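Long-range contacts in activated BY transcription factor SSRB (Salmonella enterica, PDB 2WNW), which is of unknown function but belongs to glycosyl hydrolase family 30, with a TIM barrel joined to a beta-sandwich domain: residues Arg39-Gln44 against Gly380-Leu385; Tyr83-Met88 against Gly327-Asn332. One frame throughout, in Å; residues are numbered along the deposited sequence.

Interaction 1: Arg39-Gln44 against Gly380-Leu385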
ATOM      1  N   ARG A  39      17.059   5.373   7.704  1.00 23.02           N
ATOM      2  CA  ARG A  39      18.211   4.878   6.956  1.00 23.20           C
ATOM      3  C   ARG A  39      17.843   4.222   5.634  1.00 23.20           C
ATOM      4  O   ARG A  39      18.698   4.050   4.767  1.00 24.01           O
ATOM      5  CB  ARG A  39      19.031   3.897   7.805  1.00 23.49           C
ATOM      6  CG  ARG A  39      18.358   2.564   8.071  1.00 26.39           C
ATOM      7  CD  ARG A  39      19.243   1.682   8.942  1.00 27.68           C
ATOM      8  NE  ARG A  39      18.604   0.412   9.272  1.00 29.20           N
ATOM      9  CZ  ARG A  39      17.513   0.296  10.021  1.00 28.83           C
ATOM     10  NH1 ARG A  39      16.931   1.375  10.523  1.00 29.37           N
ATOM     11  NH2 ARG A  39      17.005  -0.905  10.271  1.00 30.69           N
ATOM     12  N   HIS A  40      16.579   3.842   5.474  1.00 21.09           N
ATOM     13  CA  HIS A  40      16.155   3.231   4.220  1.00 22.14           C
ATOM     14  C   HIS A  40      15.364   4.250   3.406  1.00 22.02           C
ATOM     15  O   HIS A  40      14.160   4.419   3.595  1.00 21.19           O
ATOM     16  CB  HIS A  40      15.322   1.976   4.487  1.00 22.00           C
ATOM     17  CG  HIS A  40      16.105   0.867   5.117  1.00 24.94           C
ATOM     18  ND1 HIS A  40      17.272   0.378   4.569  1.00 26.47           N
ATOM     19  CD2 HIS A  40      15.901   0.163   6.256  1.00 24.93           C
ATOM     20  CE1 HIS A  40      17.754  -0.578   5.345  1.00 25.58           C
ATOM     21  NE2 HIS A  40      16.941  -0.727   6.373  1.00 26.28           N
ATOM     22  N   ALA A  41      16.065   4.925   2.500  1.00 21.33           N
ATOM     23  CA  ALA A  41      15.461   5.950   1.660  1.00 21.83           C
ATOM     24  C   ALA A  41      14.840   5.379   0.394  1.00 21.53           C
ATOM     25  O   ALA A  41      15.347   4.424  -0.193  1.00 21.84           O
ATOM     26  CB  ALA A  41      16.503   7.004   1.301  1.00 23.96           C
ATOM     27  N   LEU A  42      13.731   5.978  -0.023  1.00 20.90           N
ATOM     28  CA  LEU A  42      13.042   5.531  -1.220  1.00 19.76           C
ATOM     29  C   LEU A  42      13.204   6.569  -2.337  1.00 19.89           C
ATOM     30  O   LEU A  42      14.313   7.068  -2.554  1.00 19.98           O
ATOM     31  CB  LEU A  42      11.570   5.252  -0.888  1.00 18.61           C
ATOM     32  CG  LEU A  42      11.399   4.232   0.256  1.00 19.50           C
ATOM     33  CD1 LEU A  42       9.928   4.027   0.575  1.00 19.16           C
ATOM     34  CD2 LEU A  42      12.047   2.908  -0.136  1.00 20.91           C
ATOM     35  N   GLN A  43      12.125   6.911  -3.036  1.00 18.91           N
ATOM     36  CA  GLN A  43      12.229   7.861  -4.144  1.00 18.50           C
ATOM     37  C   GLN A  43      12.457   9.314  -3.737  1.00 18.83           C
ATOM     38  O   GLN A  43      12.098   9.730  -2.633  1.00 19.06           O
ATOM     39  CB  GLN A  43      10.984   7.786  -5.040  1.00 17.62           C
ATOM     40  CG  GLN A  43       9.829   8.682  -4.601  1.00 17.09           C
ATOM     41  CD  GLN A  43       8.973   8.073  -3.503  1.00 17.05           C
ATOM     42  OE1 GLN A  43       9.365   7.106  -2.852  1.00 17.15           O
ATOM     43  NE2 GLN A  43       7.794   8.647  -3.289  1.00 16.12           N
ATOM     44  N   GLN A  44      13.048  10.084  -4.651  1.00 18.39           N
ATOM     45  CA  GLN A  44      13.321  11.498  -4.415  1.00 18.04           C
ATOM     46  C   GLN A  44      12.144  12.332  -4.910  1.00 19.00           C
ATOM     47  O   GLN A  44      11.542  12.020  -5.940  1.00 20.02           O
ATOM     48  CB  GLN A  44      14.595  11.924  -5.150  1.00 19.26           C
ATOM     49  CG  GLN A  44      15.117  13.288  -4.737  1.00 20.19           C
ATOM     50  CD  GLN A  44      16.521  13.559  -5.259  1.00 24.11           C
ATOM     51  OE1 GLN A  44      17.346  14.153  -4.565  1.00 26.85           O
ATOM     52  NE2 GLN A  44      16.793  13.131  -6.485  1.00 22.45           N
ATOM     53  N   GLY A 380      14.270  17.710  -3.300  1.00 21.12           N
ATOM     54  CA  GLY A 380      15.434  16.851  -3.150  1.00 21.15           C
ATOM     55  C   GLY A 380      15.323  15.847  -2.014  1.00 19.55           C
ATOM     56  O   GLY A 380      16.107  14.898  -1.934  1.00 19.74           O
ATOM     57  N   ALA A 381      14.358  16.053  -1.123  1.00 18.73           N
ATOM     58  CA  ALA A 381      14.158  15.135  -0.010  1.00 18.21           C
ATOM     59  C   ALA A 381      13.753  13.771  -0.559  1.00 18.68           C
ATOM     60  O   ALA A 381      13.270  13.661  -1.688  1.00 19.59           O
ATOM     61  CB  ALA A 381      13.060  15.667   0.918  1.00 18.48           C
ATOM     62  N   ARG A 382      13.965  12.727   0.233  1.00 18.96           N
ATOM     63  CA  ARG A 382      13.572  11.390  -0.183  1.00 17.61           C
ATOM     64  C   ARG A 382      12.559  10.827   0.797  1.00 16.68           C
ATOM     65  O   ARG A 382      12.606  11.115   1.993  1.00 16.93           O
ATOM     66  CB  ARG A 382      14.783  10.451  -0.262  1.00 19.76           C
ATOM     67  CG  ARG A 382      15.644  10.660  -1.501  1.00 22.41           C
ATOM     68  CD  ARG A 382      16.745   9.616  -1.603  1.00 26.89           C
ATOM     69  NE  ARG A 382      17.579   9.814  -2.789  1.00 28.64           N
ATOM     70  CZ  ARG A 382      17.296   9.347  -4.003  1.00 30.90           C
ATOM     71  NH1 ARG A 382      16.194   8.638  -4.214  1.00 29.32           N
ATOM     72  NH2 ARG A 382      18.120   9.599  -5.012  1.00 30.37           N
ATOM     73  N   VAL A 383      11.620  10.045   0.282  1.00 16.69           N
ATOM     74  CA  VAL A 383      10.629   9.418   1.137  1.00 16.74           C
ATOM     75  C   VAL A 383      11.390   8.340   1.902  1.00 17.39           C
ATOM     76  O   VAL A 383      12.302   7.720   1.356  1.00 18.25           O
ATOM     77  CB  VAL A 383       9.509   8.758   0.304  1.00 15.31           C
ATOM     78  CG1 VAL A 383       8.681   7.820   1.180  1.00 17.89           C
ATOM     79  CG2 VAL A 383       8.620   9.833  -0.307  1.00 16.44           C
ATOM     80  N   MET A 384      11.043   8.130   3.165  1.00 17.46           N
ATOM     81  CA  MET A 384      11.716   7.103   3.950  1.00 20.48           C
ATOM     82  C   MET A 384      10.768   5.935   4.174  1.00 20.29           C
ATOM     83  O   MET A 384       9.549   6.083   4.074  1.00 22.47           O
ATOM     84  CB  MET A 384      12.158   7.654   5.311  1.00 23.14           C
ATOM     85  CG  MET A 384      11.010   7.931   6.275  1.00 26.11           C
ATOM     86  SD  MET A 384      11.597   8.257   7.961  1.00 31.26           S
ATOM     87  CE  MET A 384      11.263   9.998   8.116  1.00 29.45           C
ATOM     88  N   LEU A 385      11.330   4.769   4.464  1.00 18.31           N
ATOM     89  CA  LEU A 385      10.517   3.595   4.729  1.00 17.85           C
ATOM     90  C   LEU A 385       9.848   3.778   6.087  1.00 17.37           C
ATOM     91  O   LEU A 385      10.481   4.227   7.044  1.00 18.22           O
ATOM     92  CB  LEU A 385      11.392   2.338   4.765  1.00 18.17           C
ATOM     93  CG  LEU A 385      10.702   1.055   5.237  1.00 18.38           C
ATOM     94  CD1 LEU A 385       9.654   0.636   4.206  1.00 20.89           C
ATOM     95  CD2 LEU A 385      11.736  -0.053   5.430  1.00 19.81           C
TER
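Three backbone hydrogen bonds join residues 40-43 to the start of strand 382-388, antiparallel. Leu385 N reaches His40 O at 3.0 Å, Leu42 N meets Val383 O at a short 2.6 Å, and Val383 N meets Gln43 O at 3.0 Å; each donor lies nearly along the C=O axis. Between the non-hydrogen-bonded pairs Ala41-Met384 and Gln44-Arg382 the register slips by one, so that Leu42 and Gln43 together face Val383 in a beta bulge.

The bulge turns Leu42 O toward a side chain. Arg382, extended from CG to NE, brings NH1 to that oxygen at 3.0 Å (N-H...O 146°), close to its guanidinium plane, while Gln44 CB lies over one face of the same group. A long, charged side chain suits this exposed edge.

Buried, compact Val383 makes apolar contact through CG1, 4.0 Å from Leu42 CD1. The amide of Gln43 lies against the same valine, whose CG2 is 3.3 Å from Gln43 NE2; the glutamine chain, bent at chi2 (-82°), gives NE2 to the carbonyls of Phe321 and Cys325. At the other end His40 CB rests on Leu385 CB, 4.0 Å away, while its NE2 bonds Glu250 of the second subunit.

This is an antiparallel strand pair with a beta bulge, part of the beta-sandwich domain's sheet, which combines strands from both ends of the chain.

Interaction 2: Tyr83-Met88 against Gly327-Asn332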
ATOM      1  N   TYR A  83       6.069  27.269  -1.541  1.00 19.33           N
ATOM      2  CA  TYR A  83       5.812  26.515  -2.763  1.00 18.74           C
ATOM      3  C   TYR A  83       7.056  26.497  -3.642  1.00 20.08           C
ATOM      4  O   TYR A  83       7.663  27.538  -3.895  1.00 19.86           O
ATOM      5  CB  TYR A  83       4.624  27.111  -3.530  1.00 18.28           C
ATOM      6  CG  TYR A  83       3.275  26.510  -3.168  1.00 17.38           C
ATOM      7  CD1 TYR A  83       2.137  26.810  -3.918  1.00 16.49           C
ATOM      8  CD2 TYR A  83       3.141  25.619  -2.099  1.00 17.37           C
ATOM      9  CE1 TYR A  83       0.903  26.236  -3.620  1.00 17.87           C
ATOM     10  CE2 TYR A  83       1.904  25.037  -1.790  1.00 17.23           C
ATOM     11  CZ  TYR A  83       0.791  25.350  -2.558  1.00 18.90           C
ATOM     12  OH  TYR A  83      -0.428  24.770  -2.282  1.00 16.81           O
ATOM     13  N   THR A  84       7.422  25.305  -4.106  1.00 18.79           N
ATOM     14  CA  THR A  84       8.607  25.123  -4.931  1.00 19.38           C
ATOM     15  C   THR A  84       8.315  24.610  -6.338  1.00 19.89           C
ATOM     16  O   THR A  84       9.221  24.500  -7.165  1.00 20.83           O
ATOM     17  CB  THR A  84       9.591  24.167  -4.237  1.00 19.09           C
ATOM     18  OG1 THR A  84       8.920  22.940  -3.913  1.00 19.45           O
ATOM     19  CG2 THR A  84      10.111  24.791  -2.956  1.00 18.05           C
ATOM     20  N   LEU A  85       7.053  24.289  -6.601  1.00 18.85           N
ATOM     21  CA  LEU A  85       6.634  23.809  -7.916  1.00 19.02           C
ATOM     22  C   LEU A  85       5.409  24.589  -8.376  1.00 18.83           C
ATOM     23  O   LEU A  85       4.736  25.239  -7.576  1.00 18.97           O
ATOM     24  CB  LEU A  85       6.246  22.327  -7.867  1.00 18.99           C
ATOM     25  CG  LEU A  85       7.254  21.248  -7.478  1.00 16.92           C
ATOM     26  CD1 LEU A  85       6.568  19.884  -7.546  1.00 18.13           C
ATOM     27  CD2 LEU A  85       8.450  21.287  -8.419  1.00 16.78           C
ATOM     28  N   ALA A  86       5.115  24.501  -9.668  1.00 18.51           N
ATOM     29  CA  ALA A  86       3.942  25.153 -10.226  1.00 17.34           C
ATOM     30  C   ALA A  86       3.665  24.601 -11.614  1.00 16.63           C
ATOM     31  O   ALA A  86       4.559  24.074 -12.279  1.00 17.08           O
ATOM     32  CB  ALA A  86       4.147  26.666 -10.296  1.00 17.92           C
ATOM     33  N   ARG A  87       2.411  24.707 -12.036  1.00 17.04           N
ATOM     34  CA  ARG A  87       2.010  24.264 -13.365  1.00 15.74           C
ATOM     35  C   ARG A  87       1.198  25.411 -13.941  1.00 16.68           C
ATOM     36  O   ARG A  87       0.491  26.109 -13.211  1.00 16.33           O
ATOM     37  CB  ARG A  87       1.164  22.988 -13.281  1.00 16.00           C
ATOM     38  CG  ARG A  87       0.678  22.441 -14.631  1.00 16.12           C
ATOM     39  CD  ARG A  87       0.404  20.937 -14.532  1.00 16.63           C
ATOM     40  NE  ARG A  87      -0.177  20.348 -15.744  1.00 15.55           N
ATOM     41  CZ  ARG A  87      -1.482  20.162 -15.944  1.00 16.34           C
ATOM     42  NH1 ARG A  87      -2.366  20.524 -15.020  1.00 15.58           N
ATOM     43  NH2 ARG A  87      -1.907  19.582 -17.058  1.00 15.98           N
ATOM     44  N   MET A  88       1.326  25.624 -15.243  1.00 16.85           N
ATOM     45  CA  MET A  88       0.601  26.694 -15.915  1.00 18.46           C
ATOM     46  C   MET A  88       0.229  26.237 -17.319  1.00 17.63           C
ATOM     47  O   MET A  88       0.877  25.361 -17.889  1.00 16.16           O
ATOM     48  CB  MET A  88       1.455  27.961 -15.957  1.00 19.38           C
ATOM     49  CG  MET A  88       2.863  27.748 -16.487  1.00 19.92           C
ATOM     50  SD  MET A  88       3.931  29.100 -15.969  1.00 21.36           S
ATOM     51  CE  MET A  88       5.454  28.691 -16.828  1.00 20.65           C
ATOM     52  N   GLY A 327       6.375  14.281  -6.804  1.00 16.23           N
ATOM     53  CA  GLY A 327       6.043  15.671  -6.546  1.00 16.16           C
ATOM     54  C   GLY A 327       4.554  15.931  -6.531  1.00 16.17           C
ATOM     55  O   GLY A 327       3.774  15.120  -7.031  1.00 15.03           O
ATOM     56  N   PHE A 328       4.165  17.075  -5.971  1.00 14.93           N
ATOM     57  CA  PHE A 328       2.763  17.451  -5.855  1.00 14.65           C
ATOM     58  C   PHE A 328       2.466  18.842  -6.401  1.00 15.81           C
ATOM     59  O   PHE A 328       3.095  19.827  -6.002  1.00 16.47           O
ATOM     60  CB  PHE A 328       2.341  17.395  -4.378  1.00 15.09           C
ATOM     61  CG  PHE A 328       1.001  18.034  -4.087  1.00 16.11           C
ATOM     62  CD1 PHE A 328      -0.177  17.299  -4.196  1.00 16.24           C
ATOM     63  CD2 PHE A 328       0.921  19.371  -3.701  1.00 16.30           C
ATOM     64  CE1 PHE A 328      -1.417  17.882  -3.921  1.00 16.44           C
ATOM     65  CE2 PHE A 328      -0.316  19.969  -3.424  1.00 17.24           C
ATOM     66  CZ  PHE A 328      -1.488  19.218  -3.534  1.00 17.37           C
ATOM     67  N   ILE A 329       1.507  18.916  -7.316  1.00 14.67           N
ATOM     68  CA  ILE A 329       1.084  20.191  -7.866  1.00 14.02           C
ATOM     69  C   ILE A 329      -0.438  20.257  -7.835  1.00 15.17           C
ATOM     70  O   ILE A 329      -1.127  19.491  -8.516  1.00 14.01           O
ATOM     71  CB  ILE A 329       1.546  20.408  -9.317  1.00 14.31           C
ATOM     72  CG1 ILE A 329       3.057  20.180  -9.434  1.00 15.37           C
ATOM     73  CG2 ILE A 329       1.227  21.847  -9.735  1.00 16.61           C
ATOM     74  CD1 ILE A 329       3.597  20.372 -10.844  1.00 17.84           C
ATOM     75  N   ASP A 330      -0.944  21.174  -7.021  1.00 14.65           N
ATOM     76  CA  ASP A 330      -2.375  21.404  -6.871  1.00 15.19           C
ATOM     77  C   ASP A 330      -2.853  22.132  -8.129  1.00 15.55           C
ATOM     78  O   ASP A 330      -2.039  22.605  -8.923  1.00 14.69           O
ATOM     79  CB  ASP A 330      -2.602  22.267  -5.625  1.00 14.57           C
ATOM     80  CG  ASP A 330      -4.065  22.599  -5.379  1.00 15.46           C
ATOM     81  OD1 ASP A 330      -4.945  21.763  -5.681  1.00 17.16           O
ATOM     82  OD2 ASP A 330      -4.329  23.702  -4.857  1.00 15.22           O
ATOM     83  N   TRP A 331      -4.165  22.203  -8.321  1.00 15.10           N
ATOM     84  CA  TRP A 331      -4.722  22.901  -9.478  1.00 15.61           C
ATOM     85  C   TRP A 331      -4.701  24.390  -9.104  1.00 15.95           C
ATOM     86  O   TRP A 331      -3.784  24.827  -8.403  1.00 15.04           O
ATOM     87  CB  TRP A 331      -6.147  22.393  -9.738  1.00 15.11           C
ATOM     88  CG  TRP A 331      -6.813  22.805 -11.046  1.00 16.14           C
ATOM     89  CD1 TRP A 331      -8.149  22.728 -11.321  1.00 16.21           C
ATOM     90  CD2 TRP A 331      -6.189  23.323 -12.238  1.00 16.62           C
ATOM     91  NE1 TRP A 331      -8.399  23.165 -12.600  1.00 16.69           N
ATOM     92  CE2 TRP A 331      -7.218  23.536 -13.187  1.00 16.57           C
ATOM     93  CE3 TRP A 331      -4.867  23.628 -12.598  1.00 15.96           C
ATOM     94  CZ2 TRP A 331      -6.968  24.043 -14.472  1.00 15.63           C
ATOM     95  CZ3 TRP A 331      -4.615  24.134 -13.880  1.00 17.36           C
ATOM     96  CH2 TRP A 331      -5.665  24.336 -14.799  1.00 16.31           C
ATOM     97  N   ASN A 332      -5.694  25.165  -9.542  1.00 16.13           N
ATOM     98  CA  ASN A 332      -5.731  26.606  -9.245  1.00 15.56           C
ATOM     99  C   ASN A 332      -5.278  26.987  -7.835  1.00 17.56           C
ATOM    100  O   ASN A 332      -5.819  26.501  -6.846  1.00 16.79           O
ATOM    101  CB  ASN A 332      -7.141  27.167  -9.444  1.00 16.13           C
ATOM    102  CG  ASN A 332      -7.677  26.925 -10.831  1.00 16.66           C
ATOM    103  OD1 ASN A 332      -7.312  27.617 -11.787  1.00 17.07           O
ATOM    104  ND2 ASN A 332      -8.552  25.930 -10.952  1.00 15.75           N
TER
HETATM  105  O   HOH W   1      -2.408  25.532  -3.982  1.00 16.42           O
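Tyr83, just before strand 85-90, touches the other segment through a water rather than directly. Its OH lies 2.7 Å from water 1, which sits in the plane of the ring at its edge and donates to Asp330 OD2 at 2.8 Å. A tyrosine fits here because its ring can pack while its tip remains polar; the other carboxylate oxygen of Asp330, OD1, is taken by Tyr313.

Leu85 makes the first apolar contact. With CG anti to the carbonyl carbon (chi1 -62°), CD1 comes to 3.8 Å from Phe328 O and 4.0 Å from Ile329 CG1, the two side chains crossing at about a right angle. CD1 also nears Gly327 CA, at 4.4 Å, where the glycine has no side chain to intervene.

Ala86 turns its methyl away and offers only its carbonyl: Ile329 CD1 ends 4.1 Å from Ala86 O. Branching at CB serves Ile329 well, since CG1 and CD1 run to Leu85 and Ala86 while CG2 packs 3.7 Å from Arg87 CB.

Arg87 thus contributes a hydrocarbon root, then extends with CG anti to the backbone N (chi1 180°). Its buried guanidinium is held by salt bridges to Asp239 and Glu294 and by hydrogen bonds to Ser142 and Asn195, which should favour the charged form; Trp331 CZ3 lies obliquely nearby.

The strands cross at 48° without any hydrogen bond between them, because strand 48-51 separates them in the closed eight-stranded barrel. Ser51 touches Arg87, Ile329 and Trp331, strand 138-143 flanks strand 85-90 on its other side, and helix 365-374 packs outside against Tyr83 and Phe328.

Interaction 2 is nested within the chain loop closed by interaction 1, and their centres lie 21 Å apart. Their nearest atoms are about 6 Å apart and do not touch, yet the chain ties them closely. Segment 39-44 leads into strand 48-51, the barrel strand between the two of interaction 2, and helix 365-374, which packs on that contact, precedes segment 380-385. Interaction 1 thus belongs to the sandwich side of the domain junction and interaction 2 to the barrel interior. Interaction 2 borders a bound glycerol, about 3 Å from the Trp331 side chain at the nearest atoms and hydrogen-bonded to Trp331 NE1; it is probably from the crystallisation liquor, though it may mark a pocket.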